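PDB 2JHP: core protein VP4 from Bluetongue virus, which caps the viral messenger RNA as a multifunctional enzyme and is one of the five proteins forming the inner capsid. Local coordinates for residues 7-12 against 65-70; 108-113 against 490-495. One frame throughout, in Å; residues are numbered along the deposited sequence.

Contact 1. Residues 7-12 against 65-70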
ATOM      1  N   VAL A   7     -11.848 -13.990 -15.037  1.00 -4.54           N
ATOM      2  CA  VAL A   7     -12.217 -14.338 -16.377  1.00 -0.51           C
ATOM      3  C   VAL A   7     -11.267 -13.563 -17.299  1.00 11.05           C
ATOM      4  O   VAL A   7     -11.337 -12.331 -17.410  1.00 16.77           O
ATOM      5  CB  VAL A   7     -13.716 -14.013 -16.673  1.00 13.59           C
ATOM      6  CG1 VAL A   7     -14.070 -14.302 -18.128  1.00 23.92           C
ATOM      7  CG2 VAL A   7     -14.627 -14.804 -15.741  1.00 19.07           C
ATOM      8  N   LEU A   8     -10.345 -14.292 -17.924  1.00 -2.62           N
ATOM      9  CA  LEU A   8      -9.343 -13.690 -18.769  1.00 13.72           C
ATOM     10  C   LEU A   8      -9.946 -13.509 -20.145  1.00  8.93           C
ATOM     11  O   LEU A   8      -9.888 -14.399 -21.007  1.00 13.45           O
ATOM     12  CB  LEU A   8      -8.074 -14.542 -18.804  1.00  2.80           C
ATOM     13  CG  LEU A   8      -7.416 -14.931 -17.478  1.00  5.66           C
ATOM     14  CD1 LEU A   8      -6.183 -15.845 -17.705  1.00 -8.85           C
ATOM     15  CD2 LEU A   8      -7.036 -13.694 -16.665  1.00 18.40           C
ATOM     16  N   TYR A   9     -10.548 -12.344 -20.330  1.00 13.12           N
ATOM     17  CA  TYR A   9     -11.248 -12.046 -21.559  1.00 20.74           C
ATOM     18  C   TYR A   9     -10.312 -11.451 -22.601  1.00 25.86           C
ATOM     19  O   TYR A   9      -9.612 -10.459 -22.347  1.00 15.66           O
ATOM     20  CB  TYR A   9     -12.436 -11.119 -21.302  1.00 18.16           C
ATOM     21  CG  TYR A   9     -13.088 -10.605 -22.569  1.00  6.36           C
ATOM     22  CD1 TYR A   9     -14.180 -11.268 -23.136  1.00 21.13           C
ATOM     23  CD2 TYR A   9     -12.607  -9.453 -23.205  1.00 20.91           C
ATOM     24  CE1 TYR A   9     -14.777 -10.793 -24.306  1.00 13.65           C
ATOM     25  CE2 TYR A   9     -13.195  -8.971 -24.368  1.00 15.82           C
ATOM     26  CZ  TYR A   9     -14.280  -9.639 -24.911  1.00 -3.50           C
ATOM     27  OH  TYR A   9     -14.850  -9.162 -26.059  1.00 11.51           O
ATOM     28  N   VAL A  10     -10.327 -12.057 -23.781  1.00 16.27           N
ATOM     29  CA  VAL A  10      -9.528 -11.579 -24.909  1.00 -2.52           C
ATOM     30  C   VAL A  10     -10.424 -11.166 -26.072  1.00 10.05           C
ATOM     31  O   VAL A  10     -11.500 -11.739 -26.271  1.00 18.54           O
ATOM     32  CB  VAL A  10      -8.492 -12.639 -25.367  1.00  8.08           C
ATOM     33  CG1 VAL A  10      -7.611 -13.056 -24.193  1.00 16.26           C
ATOM     34  CG2 VAL A  10      -9.182 -13.860 -25.982  1.00  5.45           C
ATOM     35  N   THR A  11      -9.976 -10.164 -26.827  1.00 17.22           N
ATOM     36  CA  THR A  11     -10.697  -9.698 -28.009  1.00 18.97           C
ATOM     37  C   THR A  11     -10.460 -10.636 -29.194  1.00 25.66           C
ATOM     38  O   THR A  11      -9.614 -11.534 -29.132  1.00 23.31           O
ATOM     39  CB  THR A  11     -10.336  -8.239 -28.377  1.00 32.64           C
ATOM     40  OG1 THR A  11      -8.929  -8.128 -28.637  1.00 -6.97           O
ATOM     41  CG2 THR A  11     -10.716  -7.298 -27.248  1.00 -5.55           C
ATOM     42  N   ASN A  12     -11.206 -10.411 -30.270  1.00 27.98           N
ATOM     43  CA  ASN A  12     -11.329 -11.384 -31.355  1.00 32.35           C
ATOM     44  C   ASN A  12     -10.040 -11.765 -32.075  1.00 21.90           C
ATOM     45  O   ASN A  12      -9.835 -12.941 -32.388  1.00 37.19           O
ATOM     46  CB  ASN A  12     -12.399 -10.935 -32.358  1.00 34.13           C
ATOM     47  CG  ASN A  12     -13.805 -11.015 -31.784  1.00 63.40           C
ATOM     48  OD1 ASN A  12     -14.505 -10.007 -31.680  1.00 38.11           O
ATOM     49  ND2 ASN A  12     -14.219 -12.218 -31.394  1.00 52.95           N
ATOM     50  N   HIS A  65     -17.943 -10.299 -12.228  1.00 22.64           N
ATOM     51  CA  HIS A  65     -17.678 -11.609 -12.805  1.00 14.43           C
ATOM     52  C   HIS A  65     -16.205 -12.016 -12.755  1.00 18.18           C
ATOM     53  O   HIS A  65     -15.876 -13.177 -13.004  1.00 14.28           O
ATOM     54  CB  HIS A  65     -18.170 -11.650 -14.251  1.00 18.96           C
ATOM     55  CG  HIS A  65     -19.625 -11.948 -14.372  1.00  5.86           C
ATOM     56  ND1 HIS A  65     -20.141 -13.214 -14.188  1.00 13.31           N
ATOM     57  CD2 HIS A  65     -20.681 -11.144 -14.639  1.00 33.35           C
ATOM     58  CE1 HIS A  65     -21.452 -13.176 -14.341  1.00 13.86           C
ATOM     59  NE2 HIS A  65     -21.804 -11.933 -14.621  1.00 15.49           N
ATOM     60  N   GLY A  66     -15.333 -11.062 -12.441  1.00 13.15           N
ATOM     61  CA  GLY A  66     -13.896 -11.289 -12.462  1.00 17.61           C
ATOM     62  C   GLY A  66     -13.199 -11.062 -13.797  1.00 25.48           C
ATOM     63  O   GLY A  66     -12.124 -11.597 -14.020  1.00 28.86           O
ATOM     64  N   PHE A  67     -13.790 -10.256 -14.675  1.00 21.81           N
ATOM     65  CA  PHE A  67     -13.219  -9.946 -15.998  1.00 26.64           C
ATOM     66  C   PHE A  67     -11.933  -9.125 -15.977  1.00 19.11           C
ATOM     67  O   PHE A  67     -11.826  -8.115 -15.265  1.00 22.47           O
ATOM     68  CB  PHE A  67     -14.235  -9.217 -16.864  1.00 -7.96           C
ATOM     69  CG  PHE A  67     -15.054 -10.120 -17.702  1.00 23.12           C
ATOM     70  CD1 PHE A  67     -15.971 -10.997 -17.122  1.00 10.12           C
ATOM     71  CD2 PHE A  67     -14.934 -10.104 -19.083  1.00 16.56           C
ATOM     72  CE1 PHE A  67     -16.751 -11.846 -17.908  1.00 26.85           C
ATOM     73  CE2 PHE A  67     -15.711 -10.951 -19.879  1.00 16.94           C
ATOM     74  CZ  PHE A  67     -16.618 -11.823 -19.284  1.00 12.38           C
ATOM     75  N   ILE A  68     -10.964  -9.583 -16.766  1.00 14.25           N
ATOM     76  CA  ILE A  68      -9.756  -8.845 -17.070  1.00 17.38           C
ATOM     77  C   ILE A  68      -9.709  -8.756 -18.584  1.00 19.75           C
ATOM     78  O   ILE A  68      -9.889  -9.764 -19.285  1.00 24.29           O
ATOM     79  CB  ILE A  68      -8.500  -9.549 -16.514  1.00 15.65           C
ATOM     80  CG1 ILE A  68      -8.452  -9.396 -14.991  1.00 14.38           C
ATOM     81  CG2 ILE A  68      -7.197  -9.016 -17.168  1.00  7.32           C
ATOM     82  CD1 ILE A  68      -7.308 -10.214 -14.306  1.00 31.45           C
ATOM     83  N   PHE A  69      -9.466  -7.550 -19.084  1.00 38.89           N
ATOM     84  CA  PHE A  69      -9.577  -7.283 -20.509  1.00 23.47           C
ATOM     85  C   PHE A  69      -8.201  -7.285 -21.163  1.00 14.83           C
ATOM     86  O   PHE A  69      -7.327  -6.496 -20.803  1.00 12.36           O
ATOM     87  CB  PHE A  69     -10.347  -5.978 -20.737  1.00 39.33           C
ATOM     88  CG  PHE A  69     -11.685  -5.947 -20.044  1.00 13.03           C
ATOM     89  CD1 PHE A  69     -11.798  -5.519 -18.726  1.00 14.67           C
ATOM     90  CD2 PHE A  69     -12.836  -6.369 -20.699  1.00 19.20           C
ATOM     91  CE1 PHE A  69     -13.045  -5.503 -18.084  1.00 32.47           C
ATOM     92  CE2 PHE A  69     -14.075  -6.350 -20.057  1.00 27.87           C
ATOM     93  CZ  PHE A  69     -14.176  -5.917 -18.754  1.00 -4.60           C
ATOM     94  N   ILE A  70      -8.018  -8.213 -22.099  1.00 13.26           N
ATOM     95  CA  ILE A  70      -6.739  -8.404 -22.780  1.00 12.30           C
ATOM     96  C   ILE A  70      -6.913  -8.204 -24.285  1.00 15.58           C
ATOM     97  O   ILE A  70      -7.806  -8.800 -24.890  1.00 22.02           O
ATOM     98  CB  ILE A  70      -6.163  -9.820 -22.518  1.00 15.33           C
ATOM     99  CG1 ILE A  70      -6.030 -10.103 -21.020  1.00 23.16           C
ATOM    100  CG2 ILE A  70      -4.817  -9.991 -23.187  1.00 10.45           C
ATOM    101  CD1 ILE A  70      -6.942 -11.185 -20.523  1.00 14.34           C
TER
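V7, L8, Y9 and V10 pair in parallel with F67, I68, F69 and I70, their backbones joined by five hydrogen bonds. V7 N gives to G66 O, V7 O accepts from I68 N at 2.8 Å, I68 O accepts from Y9 N, Y9 O from I70 N, and I70 O from T11 N.

Aromatic packing governs the face that carries V7, Y9, F67 and F69. V7 CG1, anti to the backbone N (chi1 176°), lies over one face of the F67 ring in a CH-pi contact, 3.8 Å from its centroid. The Y9 and F67 rings meet obliquely, their planes at 36°, and F67 CD2 comes within 3.5 Å of Y9 CB. Y9 OH is bonded to G52 O.

Aliphatic contacts mark the other face: I70 CD1 reaches L8 CB at 3.9 Å, and V10 CG1 rests on I70 CB.

G66, with positive phi, closes the Schellman motif that follows helix 59-64 and leads directly into strand 67-71. In the five-stranded parallel sheet, strand 7-10 lies between 48-51 and 67-71; helix 59-64 packs on the F67 and F69 side, helix 99-112 on L8, V10 and I68.

Contact 2. Residues 108-113 against 490-495. With GUN (guanine), chain E.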
ATOM      1  N   ARG A 108       2.885 -11.290 -16.141  1.00-10.12           N
ATOM      2  CA  ARG A 108       3.702 -10.131 -15.763  1.00-10.45           C
ATOM      3  C   ARG A 108       2.837  -8.895 -15.529  1.00 -3.86           C
ATOM      4  O   ARG A 108       2.928  -8.255 -14.465  1.00 11.60           O
ATOM      5  CB  ARG A 108       4.781  -9.827 -16.810  1.00 -6.76           C
ATOM      6  CG  ARG A 108       5.866 -10.873 -16.921  1.00 12.46           C
ATOM      7  CD  ARG A 108       6.945 -10.424 -17.878  1.00 29.57           C
ATOM      8  NE  ARG A 108       7.520 -11.555 -18.601  1.00 30.42           N
ATOM      9  CZ  ARG A 108       7.277 -11.837 -19.880  1.00 -3.14           C
ATOM     10  NH1 ARG A 108       6.470 -11.064 -20.602  1.00 75.34           N
ATOM     11  NH2 ARG A 108       7.855 -12.896 -20.445  1.00 14.25           N
ATOM     12  N   ARG A 109       1.981  -8.571 -16.501  1.00  8.71           N
ATOM     13  CA  ARG A 109       1.103  -7.407 -16.350  1.00 22.95           C
ATOM     14  C   ARG A 109       0.156  -7.622 -15.183  1.00 -6.46           C
ATOM     15  O   ARG A 109      -0.173  -6.700 -14.452  1.00  9.32           O
ATOM     16  CB  ARG A 109       0.328  -7.093 -17.629  1.00 13.98           C
ATOM     17  CG  ARG A 109      -0.731  -6.007 -17.433  1.00 26.33           C
ATOM     18  CD  ARG A 109      -0.192  -4.583 -17.522  1.00 23.67           C
ATOM     19  NE  ARG A 109      -0.269  -4.130 -18.909  1.00 64.98           N
ATOM     20  CZ  ARG A 109       0.726  -4.197 -19.792  1.00 32.98           C
ATOM     21  NH1 ARG A 109       0.529  -3.767 -21.031  1.00 88.01           N
ATOM     22  NH2 ARG A 109       1.917  -4.683 -19.446  1.00154.99           N
ATOM     23  N   ARG A 110      -0.241  -8.866 -14.971  1.00 14.80           N
ATOM     24  CA  ARG A 110      -1.066  -9.205 -13.820  1.00 -3.70           C
ATOM     25  C   ARG A 110      -0.381  -8.871 -12.464  1.00  9.02           C
ATOM     26  O   ARG A 110      -1.018  -8.316 -11.558  1.00 16.30           O
ATOM     27  CB  ARG A 110      -1.457 -10.668 -13.894  1.00 26.00           C
ATOM     28  CG  ARG A 110      -2.751 -10.935 -13.265  1.00 10.73           C
ATOM     29  CD  ARG A 110      -3.781 -11.301 -14.278  1.00  9.66           C
ATOM     30  NE  ARG A 110      -4.159 -12.710 -14.221  1.00 59.70           N
ATOM     31  CZ  ARG A 110      -4.902 -13.286 -13.283  1.00-13.99           C
ATOM     32  NH1 ARG A 110      -5.391 -12.638 -12.237  1.00 -7.21           N
ATOM     33  NH2 ARG A 110      -5.164 -14.545 -13.412  1.00 10.30           N
ATOM     34  N   ILE A 111       0.907  -9.197 -12.337  1.00 11.56           N
ATOM     35  CA  ILE A 111       1.676  -8.846 -11.137  1.00 22.04           C
ATOM     36  C   ILE A 111       1.774  -7.332 -10.958  1.00 18.98           C
ATOM     37  O   ILE A 111       1.695  -6.828  -9.834  1.00 24.29           O
ATOM     38  CB  ILE A 111       3.102  -9.468 -11.133  1.00-10.91           C
ATOM     39  CG1 ILE A 111       3.025 -10.988 -10.932  1.00 23.64           C
ATOM     40  CG2 ILE A 111       3.964  -8.816 -10.036  1.00-10.80           C
ATOM     41  CD1 ILE A 111       4.371 -11.697 -10.998  1.00 38.05           C
ATOM     42  N   ARG A 112       1.925  -6.608 -12.066  1.00 21.78           N
ATOM     43  CA  ARG A 112       1.948  -5.142 -12.026  1.00 17.50           C
ATOM     44  C   ARG A 112       0.622  -4.505 -11.583  1.00 12.85           C
ATOM     45  O   ARG A 112       0.624  -3.424 -11.008  1.00 38.04           O
ATOM     46  CB  ARG A 112       2.388  -4.565 -13.371  1.00 13.35           C
ATOM     47  CG  ARG A 112       3.841  -4.879 -13.749  1.00 38.88           C
ATOM     48  CD  ARG A 112       4.841  -3.954 -13.043  1.00  0.80           C
ATOM     49  NE  ARG A 112       6.221  -4.416 -13.182  1.00 70.37           N
ATOM     50  CZ  ARG A 112       6.999  -4.181 -14.238  1.00 25.31           C
ATOM     51  NH1 ARG A 112       6.541  -3.484 -15.274  1.00 27.22           N
ATOM     52  NH2 ARG A 112       8.244  -4.648 -14.264  1.00 21.24           N
ATOM     53  N   MET A 113      -0.497  -5.186 -11.829  1.00 17.03           N
ATOM     54  CA  MET A 113      -1.831  -4.662 -11.492  1.00 13.48           C
ATOM     55  C   MET A 113      -2.136  -4.644 -10.003  1.00 15.17           C
ATOM     56  O   MET A 113      -3.094  -3.996  -9.580  1.00 28.55           O
ATOM     57  CB  MET A 113      -2.929  -5.478 -12.169  1.00 19.02           C
ATOM     58  CG  MET A 113      -3.019  -5.337 -13.655  1.00  6.68           C
ATOM     59  SD  MET A 113      -4.430  -6.260 -14.263  1.00 22.10           S
ATOM     60  CE  MET A 113      -3.748  -6.736 -15.820  1.00  8.65           C
ATOM     61  N   THR A 490      -7.791  -0.065 -13.632  1.00 14.29           N
ATOM     62  CA  THR A 490      -7.184  -1.312 -14.030  1.00 14.82           C
ATOM     63  C   THR A 490      -6.751  -2.042 -12.769  1.00 16.08           C
ATOM     64  O   THR A 490      -5.905  -1.551 -12.001  1.00 30.08           O
ATOM     65  CB  THR A 490      -6.003  -1.076 -14.983  1.00 17.10           C
ATOM     66  OG1 THR A 490      -6.522  -0.601 -16.226  1.00  0.81           O
ATOM     67  CG2 THR A 490      -5.203  -2.365 -15.227  1.00  7.19           C
ATOM     68  N   TYR A 491      -7.357  -3.202 -12.549  1.00 26.51           N
ATOM     69  CA  TYR A 491      -6.999  -4.048 -11.433  1.00  8.20           C
ATOM     70  C   TYR A 491      -7.444  -5.482 -11.707  1.00  9.74           C
ATOM     71  O   TYR A 491      -8.157  -5.759 -12.666  1.00 19.20           O
ATOM     72  CB  TYR A 491      -7.585  -3.516 -10.125  1.00-10.46           C
ATOM     73  CG  TYR A 491      -9.052  -3.768  -9.983  1.00  9.69           C
ATOM     74  CD1 TYR A 491      -9.524  -4.703  -9.070  1.00 15.63           C
ATOM     75  CD2 TYR A 491      -9.975  -3.095 -10.773  1.00-10.15           C
ATOM     76  CE1 TYR A 491     -10.878  -4.948  -8.935  1.00  4.26           C
ATOM     77  CE2 TYR A 491     -11.320  -3.338 -10.654  1.00  4.43           C
ATOM     78  CZ  TYR A 491     -11.775  -4.259  -9.728  1.00 12.14           C
ATOM     79  OH  TYR A 491     -13.128  -4.498  -9.602  1.00 12.90           O
ATOM     80  N   ASP A 492      -7.016  -6.381 -10.837  1.00 19.46           N
ATOM     81  CA  ASP A 492      -7.202  -7.791 -11.037  1.00 14.31           C
ATOM     82  C   ASP A 492      -8.175  -8.308  -9.975  1.00  8.86           C
ATOM     83  O   ASP A 492      -7.836  -8.413  -8.794  1.00 16.66           O
ATOM     84  CB  ASP A 492      -5.820  -8.472 -11.008  1.00 15.30           C
ATOM     85  CG  ASP A 492      -5.887  -9.980 -10.959  1.00 33.81           C
ATOM     86  OD1 ASP A 492      -6.981 -10.585 -11.049  1.00 14.51           O
ATOM     87  OD2 ASP A 492      -4.799 -10.572 -10.813  1.00 20.58           O
ATOM     88  N   PRO A 493      -9.419  -8.583 -10.396  1.00 12.53           N
ATOM     89  CA  PRO A 493     -10.461  -9.034  -9.464  1.00 12.09           C
ATOM     90  C   PRO A 493     -10.112 -10.291  -8.645  1.00 15.07           C
ATOM     91  O   PRO A 493     -10.455 -10.360  -7.457  1.00 23.26           O
ATOM     92  CB  PRO A 493     -11.671  -9.244 -10.382  1.00 17.83           C
ATOM     93  CG  PRO A 493     -11.420  -8.258 -11.523  1.00  0.47           C
ATOM     94  CD  PRO A 493      -9.949  -8.416 -11.763  1.00 13.64           C
ATOM     95  N   ALA A 494      -9.429 -11.256  -9.255  1.00  9.29           N
ATOM     96  CA  ALA A 494      -8.981 -12.455  -8.538  1.00 12.13           C
ATOM     97  C   ALA A 494      -8.039 -12.100  -7.377  1.00 10.49           C
ATOM     98  O   ALA A 494      -8.186 -12.600  -6.256  1.00 16.64           O
ATOM     99  CB  ALA A 494      -8.313 -13.418  -9.491  1.00 30.37           C
ATOM    100  N   TRP A 495      -7.082 -11.223  -7.657  1.00 13.22           N
ATOM    101  CA  TRP A 495      -6.152 -10.761  -6.658  1.00 13.25           C
ATOM    102  C   TRP A 495      -6.886 -10.081  -5.509  1.00 38.05           C
ATOM    103  O   TRP A 495      -6.725 -10.466  -4.355  1.00 18.80           O
ATOM    104  CB  TRP A 495      -5.121  -9.815  -7.285  1.00  9.36           C
ATOM    105  CG  TRP A 495      -4.180  -9.281  -6.272  1.00 18.10           C
ATOM    106  CD1 TRP A 495      -4.151  -8.011  -5.772  1.00  6.53           C
ATOM    107  CD2 TRP A 495      -3.153 -10.010  -5.583  1.00 11.93           C
ATOM    108  NE1 TRP A 495      -3.159  -7.901  -4.829  1.00 15.64           N
ATOM    109  CE2 TRP A 495      -2.523  -9.106  -4.701  1.00 15.08           C
ATOM    110  CE3 TRP A 495      -2.680 -11.327  -5.654  1.00 24.89           C
ATOM    111  CZ2 TRP A 495      -1.449  -9.481  -3.874  1.00 12.19           C
ATOM    112  CZ3 TRP A 495      -1.613 -11.702  -4.836  1.00  8.53           C
ATOM    113  CH2 TRP A 495      -1.014 -10.782  -3.953  1.00 12.91           C
TER
HETATM  114  N9  GUN E1648       0.646  -2.015  -2.994  1.00127.74           N
HETATM  115  C8  GUN E1648       1.705  -2.084  -2.189  1.00 89.91           C
HETATM  116  N7  GUN E1648       1.735  -3.284  -1.604  1.00109.04           N
HETATM  117  C5  GUN E1648       0.692  -3.990  -2.040  1.00119.52           C
HETATM  118  C6  GUN E1648       0.227  -5.281  -1.780  1.00 82.38           C
HETATM  119  O6  GUN E1648       0.823  -6.020  -0.998  1.00107.82           O
HETATM  120  N1  GUN E1648      -0.934  -5.732  -2.422  1.00 61.64           N
HETATM  121  C2  GUN E1648      -1.593  -4.862  -3.305  1.00 22.19           C
HETATM  122  N2  GUN E1648      -2.687  -5.253  -3.928  1.00 50.40           N
HETATM  123  N3  GUN E1648      -1.115  -3.626  -3.530  1.00 50.39           N
HETATM  124  C4  GUN E1648      -0.002  -3.177  -2.928  1.00119.15           C
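R110 and D492 both send CG anti to the backbone N (chi1 -150° and 170°), and the R110 chain then bends at chi2 and chi3, which set CD and NE on the way to the acid; NH1 at the end of the chain meets the carboxylate. The resulting salt bridge runs from R110 NH1 to D492 OD2 at 2.6 Å, on the syn side of that oxygen but out of the carboxylate plane. The side chains cross at about a right angle, with guanidinium and carboxylate planes 65° apart, and one nitrogen, NH1, serves the acid, bonded to OD2 and also close to D492 OD1 (2.9 Å), rather than a flat two-pronged pairing. R110 CG also lies 3.2 Å from D492 OD2, the aliphatic part of the arginine passing close to the acid. R110 NH2 has a second acidic partner, D47, and the guanidinium thus bridges two carboxylates.

D492 OD1 also accepts weak bonds from the helix that follows, from A494 N, at 3.1 Å, and from W495 N. Beside the ion pair, M113 packs its CG against T490 CG2 at 4.0 Å, while its SD lies at 4.0 Å from Y491 C and close to D492 CB.

W495 turns the edge of its indole to the bound guanine, NE1 standing 2.8 Å from N2 of the base. The same ring makes a cation-pi contact with R114 and edge-to-face contacts with Y446 and F499. D492 is the N-cap of helix 493-496, tied to helix 99-112 by the salt bridge, and that short helix carries W495 into the guanine pocket that R114 and Y446 also line.

Overall arrangement
Contacts 1 and 2 adjoin, their centres 12 Å apart, and I68 joins them. From the sheet of contact 1 its CD1 meets both partners of the ion pair in contact 2, lying 3.3 Å from D492 OD1 and 3.7 Å from R110 CD. I68 CG1 and G66 CA each pack on P493, at 3.7 Å from its CD and CB respectively. Strand 67-71 therefore lies against the start of helix 493-496, and helix 99-112 reaches both contacts through R110. The guanine is touched directly by W495 of contact 2, whereas the side chain of I68 remains about 12 Å from the base, so contact 1 does not itself touch the guanine through I68.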